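Geranyltranstransferase (Staphylococcus aureus, PDB 1RTR) probably condenses geranyl pyrophosphate with isopentenyl pyrophosphate to make farnesyl pyrophosphate, a step of isoprenoid biosynthesis. Local coordinates at residues L63-Y77 against L115-L129. Sequence-based numbering, arbitrary orientation.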
loop_
_atom_site.group_PDB
_atom_site.type_symbol
_atom_site.label_atom_id
_atom_site.label_comp_id
_atom_site.label_asym_id
_atom_site.label_seq_id
_atom_site.Cartn_x
_atom_site.Cartn_y
_atom_site.Cartn_z
ATOM N N LEU A 63 -8.563 -10.794 -18.552
ATOM C CA LEU A 63 -8.525 -9.349 -18.317
ATOM C C LEU A 63 -8.293 -9.010 -16.845
ATOM O O LEU A 63 -7.644 -8.019 -16.531
ATOM C CB LEU A 63 -9.782 -8.664 -18.853
ATOM C CG LEU A 63 -9.911 -8.458 -20.368
ATOM C CD1 LEU A 63 -11.252 -7.811 -20.735
ATOM C CD2 LEU A 63 -8.779 -7.611 -20.927
ATOM N N GLY A 64 -8.787 -9.854 -15.945
ATOM C CA GLY A 64 -8.705 -9.571 -14.527
ATOM C C GLY A 64 -7.612 -10.295 -13.780
ATOM O O GLY A 64 -7.555 -10.220 -12.544
ATOM N N MET A 65 -6.737 -10.992 -14.500
ATOM C CA MET A 65 -5.692 -11.767 -13.831
ATOM C C MET A 65 -4.773 -10.918 -12.962
ATOM O O MET A 65 -4.487 -11.297 -11.823
ATOM C CB MET A 65 -4.854 -12.597 -14.798
ATOM C CG MET A 65 -3.899 -13.544 -14.046
ATOM S SD MET A 65 -4.799 -14.827 -13.133
ATOM C CE MET A 65 -4.109 -14.782 -11.684
ATOM N N LYS A 66 -4.308 -9.783 -13.485
ATOM C CA LYS A 66 -3.415 -8.931 -12.709
ATOM C C LYS A 66 -4.109 -8.398 -11.452
ATOM O O LYS A 66 -3.515 -8.428 -10.370
ATOM C CB LYS A 66 -2.804 -7.814 -13.567
ATOM C CG LYS A 66 -1.659 -8.290 -14.481
ATOM C CD LYS A 66 -0.575 -7.218 -14.641
ATOM C CE LYS A 66 0.071 -7.221 -16.036
ATOM N NZ LYS A 66 1.139 -8.267 -16.151
ATOM N N SER A 67 -5.364 -7.950 -11.594
ATOM C CA SER A 67 -6.172 -7.489 -10.453
ATOM C C SER A 67 -6.352 -8.588 -9.406
ATOM O O SER A 67 -6.190 -8.340 -8.211
ATOM C CB SER A 67 -7.539 -6.976 -10.914
ATOM O OG SER A 67 -7.401 -5.772 -11.649
ATOM N N ALA A 68 -6.656 -9.808 -9.872
ATOM C CA ALA A 68 -6.733 -10.988 -9.017
ATOM C C ALA A 68 -5.419 -11.268 -8.293
ATOM O O ALA A 68 -5.428 -11.575 -7.093
ATOM C CB ALA A 68 -7.176 -12.213 -9.822
ATOM N N ILE A 69 -4.294 -11.168 -9.006
ATOM C CA ILE A 69 -2.976 -11.347 -8.383
ATOM C C ILE A 69 -2.743 -10.275 -7.322
ATOM O O ILE A 69 -2.347 -10.586 -6.193
ATOM C CB ILE A 69 -1.834 -11.312 -9.438
ATOM C CG1 ILE A 69 -1.954 -12.469 -10.436
ATOM C CG2 ILE A 69 -0.479 -11.351 -8.764
ATOM C CD1 ILE A 69 -1.895 -13.869 -9.790
ATOM N N ALA A 70 -2.985 -9.015 -7.695
ATOM C CA ALA A 70 -2.972 -7.905 -6.744
ATOM C C ALA A 70 -3.810 -8.217 -5.509
ATOM O O ALA A 70 -3.333 -8.086 -4.383
ATOM C CB ALA A 70 -3.452 -6.634 -7.398
ATOM N N LEU A 71 -5.044 -8.662 -5.725
ATOM C CA LEU A 71 -5.958 -8.974 -4.629
ATOM C C LEU A 71 -5.369 -10.000 -3.669
ATOM O O LEU A 71 -5.475 -9.850 -2.442
ATOM C CB LEU A 71 -7.304 -9.463 -5.177
ATOM C CG LEU A 71 -8.452 -9.707 -4.190
ATOM C CD1 LEU A 71 -8.596 -8.574 -3.132
ATOM C CD2 LEU A 71 -9.746 -9.920 -4.964
ATOM N N GLU A 72 -4.739 -11.041 -4.220
ATOM C CA GLU A 72 -4.121 -12.070 -3.376
ATOM C C GLU A 72 -2.868 -11.542 -2.650
ATOM O O GLU A 72 -2.587 -11.948 -1.509
ATOM C CB GLU A 72 -3.835 -13.350 -4.179
ATOM C CG GLU A 72 -3.361 -14.545 -3.355
ATOM C CD GLU A 72 -4.441 -15.176 -2.478
ATOM O OE1 GLU A 72 -5.636 -14.804 -2.586
ATOM O OE2 GLU A 72 -4.088 -16.058 -1.658
ATOM N N MET A 73 -2.134 -10.631 -3.296
ATOM C CA MET A 73 -1.000 -9.964 -2.643
ATOM C C MET A 73 -1.483 -9.191 -1.405
ATOM O O MET A 73 -0.858 -9.263 -0.336
ATOM C CB MET A 73 -0.279 -9.021 -3.617
ATOM C CG MET A 73 0.848 -9.654 -4.442
ATOM S SD MET A 73 1.479 -8.564 -5.741
ATOM C CE MET A 73 2.354 -9.748 -6.700
ATOM N N ILE A 74 -2.608 -8.480 -1.546
ATOM C CA ILE A 74 -3.185 -7.722 -0.441
ATOM C C ILE A 74 -3.615 -8.642 0.692
ATOM O O ILE A 74 -3.404 -8.338 1.866
ATOM C CB ILE A 74 -4.375 -6.875 -0.921
ATOM C CG1 ILE A 74 -3.903 -5.863 -1.961
ATOM C CG2 ILE A 74 -5.098 -6.212 0.260
ATOM C CD1 ILE A 74 -3.529 -4.525 -1.420
ATOM N N HIS A 75 -4.230 -9.762 0.334
ATOM C CA HIS A 75 -4.635 -10.746 1.330
ATOM C C HIS A 75 -3.406 -11.360 2.019
ATOM O O HIS A 75 -3.390 -11.515 3.250
ATOM C CB HIS A 75 -5.558 -11.804 0.707
ATOM C CG HIS A 75 -5.761 -13.014 1.564
ATOM N ND1 HIS A 75 -6.535 -12.999 2.706
ATOM C CD2 HIS A 75 -5.285 -14.277 1.447
ATOM C CE1 HIS A 75 -6.524 -14.198 3.260
ATOM N NE2 HIS A 75 -5.778 -14.994 2.514
ATOM N N THR A 76 -2.376 -11.683 1.230
ATOM C CA THR A 76 -1.126 -12.236 1.762
ATOM C C THR A 76 -0.453 -11.271 2.744
ATOM O O THR A 76 -0.055 -11.668 3.853
ATOM C CB THR A 76 -0.165 -12.577 0.614
ATOM O OG1 THR A 76 -0.768 -13.557 -0.246
ATOM C CG2 THR A 76 1.073 -13.272 1.135
ATOM N N TYR A 77 -0.329 -10.007 2.341
ATOM C CA TYR A 77 0.289 -8.997 3.201
ATOM C C TYR A 77 -0.456 -8.838 4.533
ATOM O O TYR A 77 0.176 -8.683 5.574
ATOM C CB TYR A 77 0.435 -7.638 2.477
ATOM C CG TYR A 77 -0.259 -6.474 3.161
ATOM C CD1 TYR A 77 0.258 -5.904 4.333
ATOM C CD2 TYR A 77 -1.432 -5.949 2.642
ATOM C CE1 TYR A 77 -0.391 -4.837 4.969
ATOM C CE2 TYR A 77 -2.098 -4.880 3.272
ATOM C CZ TYR A 77 -1.563 -4.328 4.422
ATOM O OH TYR A 77 -2.208 -3.280 5.026
ATOM N N LEU A 115 4.531 -6.128 -0.457
ATOM C CA LEU A 115 3.440 -6.799 -1.173
ATOM C C LEU A 115 2.267 -5.844 -1.375
ATOM O O LEU A 115 1.687 -5.792 -2.475
ATOM C CB LEU A 115 3.000 -8.080 -0.459
ATOM C CG LEU A 115 3.878 -9.323 -0.663
ATOM C CD1 LEU A 115 3.677 -10.283 0.483
ATOM C CD2 LEU A 115 3.570 -10.011 -1.982
ATOM N N LEU A 116 1.946 -5.074 -0.332
ATOM C CA LEU A 116 0.974 -4.009 -0.450
ATOM C C LEU A 116 1.343 -3.102 -1.608
ATOM O O LEU A 116 0.530 -2.865 -2.503
ATOM C CB LEU A 116 0.908 -3.188 0.851
ATOM C CG LEU A 116 -0.440 -2.611 1.288
ATOM C CD1 LEU A 116 -0.323 -1.513 2.364
ATOM C CD2 LEU A 116 -1.286 -2.133 0.122
ATOM N N THR A 117 2.576 -2.602 -1.605
ATOM C CA THR A 117 3.039 -1.762 -2.692
ATOM C C THR A 117 2.944 -2.465 -4.057
ATOM O O THR A 117 2.449 -1.870 -5.031
ATOM C CB THR A 117 4.477 -1.294 -2.418
ATOM O OG1 THR A 117 4.614 -0.966 -1.036
ATOM C CG2 THR A 117 4.766 0.033 -3.109
ATOM N N LYS A 118 3.404 -3.719 -4.143
ATOM C CA LYS A 118 3.422 -4.417 -5.435
ATOM C C LYS A 118 2.020 -4.553 -6.060
ATOM O O LYS A 118 1.860 -4.452 -7.282
ATOM C CB LYS A 118 4.107 -5.793 -5.322
ATOM C CG LYS A 118 4.265 -6.533 -6.644
ATOM C CD LYS A 118 5.273 -5.861 -7.570
ATOM C CE LYS A 118 5.748 -6.823 -8.659
ATOM N NZ LYS A 118 5.781 -6.186 -10.021
ATOM N N ALA A 119 1.013 -4.778 -5.212
ATOM C CA ALA A 119 -0.366 -4.923 -5.679
ATOM C C ALA A 119 -0.810 -3.731 -6.523
ATOM O O ALA A 119 -1.452 -3.906 -7.561
ATOM C CB ALA A 119 -1.315 -5.156 -4.502
ATOM N N PHE A 120 -0.433 -2.525 -6.090
ATOM C CA PHE A 120 -0.767 -1.303 -6.815
ATOM C C PHE A 120 0.029 -1.136 -8.106
ATOM O O PHE A 120 -0.514 -0.701 -9.128
ATOM C CB PHE A 120 -0.653 -0.096 -5.891
ATOM C CG PHE A 120 -1.695 -0.091 -4.820
ATOM C CD1 PHE A 120 -3.017 0.223 -5.125
ATOM C CD2 PHE A 120 -1.379 -0.447 -3.526
ATOM C CE1 PHE A 120 -3.999 0.204 -4.150
ATOM C CE2 PHE A 120 -2.357 -0.474 -2.545
ATOM C CZ PHE A 120 -3.675 -0.146 -2.856
ATOM N N GLU A 121 1.306 -1.507 -8.066
ATOM C CA GLU A 121 2.141 -1.528 -9.262
ATOM C C GLU A 121 1.540 -2.418 -10.329
ATOM O O GLU A 121 1.483 -2.040 -11.496
ATOM C CB GLU A 121 3.541 -2.022 -8.918
ATOM C CG GLU A 121 4.621 -1.499 -9.841
ATOM C CD GLU A 121 5.310 -2.606 -10.609
ATOM O OE1 GLU A 121 4.587 -3.355 -11.317
ATOM O OE2 GLU A 121 6.571 -2.727 -10.500
ATOM N N LEU A 122 1.089 -3.598 -9.917
ATOM C CA LEU A 122 0.554 -4.604 -10.830
ATOM C C LEU A 122 -0.682 -4.143 -11.597
ATOM O O LEU A 122 -0.772 -4.362 -12.805
ATOM C CB LEU A 122 0.272 -5.907 -10.078
ATOM C CG LEU A 122 0.491 -7.221 -10.840
ATOM C CD1 LEU A 122 1.792 -7.234 -11.671
ATOM C CD2 LEU A 122 0.464 -8.378 -9.871
ATOM N N ILE A 123 -1.627 -3.497 -10.913
ATOM C CA ILE A 123 -2.839 -3.033 -11.584
ATOM C C ILE A 123 -2.490 -1.870 -12.491
ATOM O O ILE A 123 -2.931 -1.828 -13.647
ATOM C CB ILE A 123 -3.966 -2.648 -10.577
ATOM C CG1 ILE A 123 -4.596 -3.904 -9.982
ATOM C CG2 ILE A 123 -5.042 -1.773 -11.251
ATOM C CD1 ILE A 123 -5.136 -3.710 -8.613
ATOM N N SER A 124 -1.691 -0.944 -11.966
ATOM C CA SER A 124 -1.323 0.262 -12.703
ATOM C C SER A 124 -0.512 -0.043 -13.969
ATOM O O SER A 124 -0.464 0.779 -14.888
ATOM C CB SER A 124 -0.582 1.250 -11.801
ATOM O OG SER A 124 0.707 0.777 -11.469
ATOM N N SER A 125 0.080 -1.235 -14.022
ATOM C CA SER A 125 0.869 -1.659 -15.176
ATOM C C SER A 125 0.161 -2.592 -16.156
ATOM O O SER A 125 0.732 -2.938 -17.191
ATOM C CB SER A 125 2.183 -2.298 -14.717
ATOM O OG SER A 125 1.957 -3.589 -14.186
ATOM N N ASP A 126 -1.073 -2.991 -15.851
ATOM C CA ASP A 126 -1.816 -3.934 -16.696
ATOM C C ASP A 126 -2.315 -3.338 -18.004
ATOM O O ASP A 126 -3.291 -2.584 -18.025
ATOM C CB ASP A 126 -2.994 -4.523 -15.927
ATOM C CG ASP A 126 -3.659 -5.676 -16.655
ATOM O OD1 ASP A 126 -4.564 -6.291 -16.057
ATOM O OD2 ASP A 126 -3.357 -6.049 -17.816
ATOM N N ASP A 127 -1.676 -3.731 -19.103
ATOM C CA ASP A 127 -1.992 -3.196 -20.433
ATOM C C ASP A 127 -3.245 -3.775 -21.090
ATOM O O ASP A 127 -3.647 -3.331 -22.168
ATOM C CB ASP A 127 -0.780 -3.332 -21.363
ATOM C CG ASP A 127 0.290 -2.279 -21.082
ATOM O OD1 ASP A 127 -0.029 -1.238 -20.425
ATOM O OD2 ASP A 127 1.479 -2.405 -21.469
ATOM N N ARG A 128 -3.871 -4.754 -20.444
ATOM C CA ARG A 128 -5.122 -5.305 -20.953
ATOM C C ARG A 128 -6.315 -4.390 -20.620
ATOM O O ARG A 128 -7.391 -4.515 -21.207
ATOM C CB ARG A 128 -5.325 -6.729 -20.440
ATOM C CG ARG A 128 -4.083 -7.599 -20.591
ATOM C CD ARG A 128 -4.343 -9.027 -21.024
ATOM N NE ARG A 128 -4.047 -9.976 -19.948
ATOM C CZ ARG A 128 -3.093 -10.910 -19.980
ATOM N NH1 ARG A 128 -2.927 -11.711 -18.936
ATOM N NH2 ARG A 128 -2.305 -11.049 -21.041
ATOM N N LEU A 129 -6.099 -3.455 -19.696
ATOM C CA LEU A 129 -7.125 -2.508 -19.275
ATOM C C LEU A 129 -6.746 -1.092 -19.657
ATOM O O LEU A 129 -5.574 -0.737 -19.668
ATOM C CB LEU A 129 -7.347 -2.575 -17.756
ATOM C CG LEU A 129 -7.255 -3.898 -16.982
ATOM C CD1 LEU A 129 -7.309 -3.636 -15.490
ATOM C CD2 LEU A 129 -8.356 -4.876 -17.390
HETATM O O HOH W 1 -4.675 -8.809 -16.218
HETATM O O HOH W 2 -6.423 -7.007 -13.921
#
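M73 lays its side chain into a hole formed by L115, K118, A119 and L122. Beyond CG the chain is extended (chi2 171°), so SD reaches K118, 3.6 Å from its CG, and CE goes on to CD2 of L122. L122 answers as a knob among K66, I69, A70 and M73, the branch CD2 turned to I69 and CD1 to K66. Between these knobs lie two alanines. A70 and A119 bring the backbones to 4.1 Å from CA to CA, and CB of A70 reaches both the carbonyl O of A119 and CD1 of I123. The axes of 65-77 and 115-124 come within 8.2 Å, nearly antiparallel at 169°. At the end near Y77, CG of L116 lies over one face of the Y77 ring in a CH-pi contact, 3.8 Å from the ring centroid. Of the two branches of L116, CD1 lies by CZ of Y77 and CD2 meets CD1 of I74.

At the opposite end polar and apolar contacts mix. CD of K66 packs on O of L122, and CB of K66 on OD1 of D126. The side chain of D126 swings away from its own N (chi1 -170°), and OD2 takes the N-H of R128 at 3.0 Å, closing an Asx turn. OD1 faces the start of helix 65-77. Two waters lie within hydrogen-bonding distance of it. One accepts from N of K66 and also meets O of L63; the other accepts from N of S67, 2.7 Å away. Through them the carboxylate probably helps to hold the first helical turn. Helix 131-145 packs against S67, I74, F120 and I123. This is knobs-into-holes packing of antiparallel helices in the all-alpha isoprenoid synthase fold, with F120 and L116 meeting their counterparts in the second subunit.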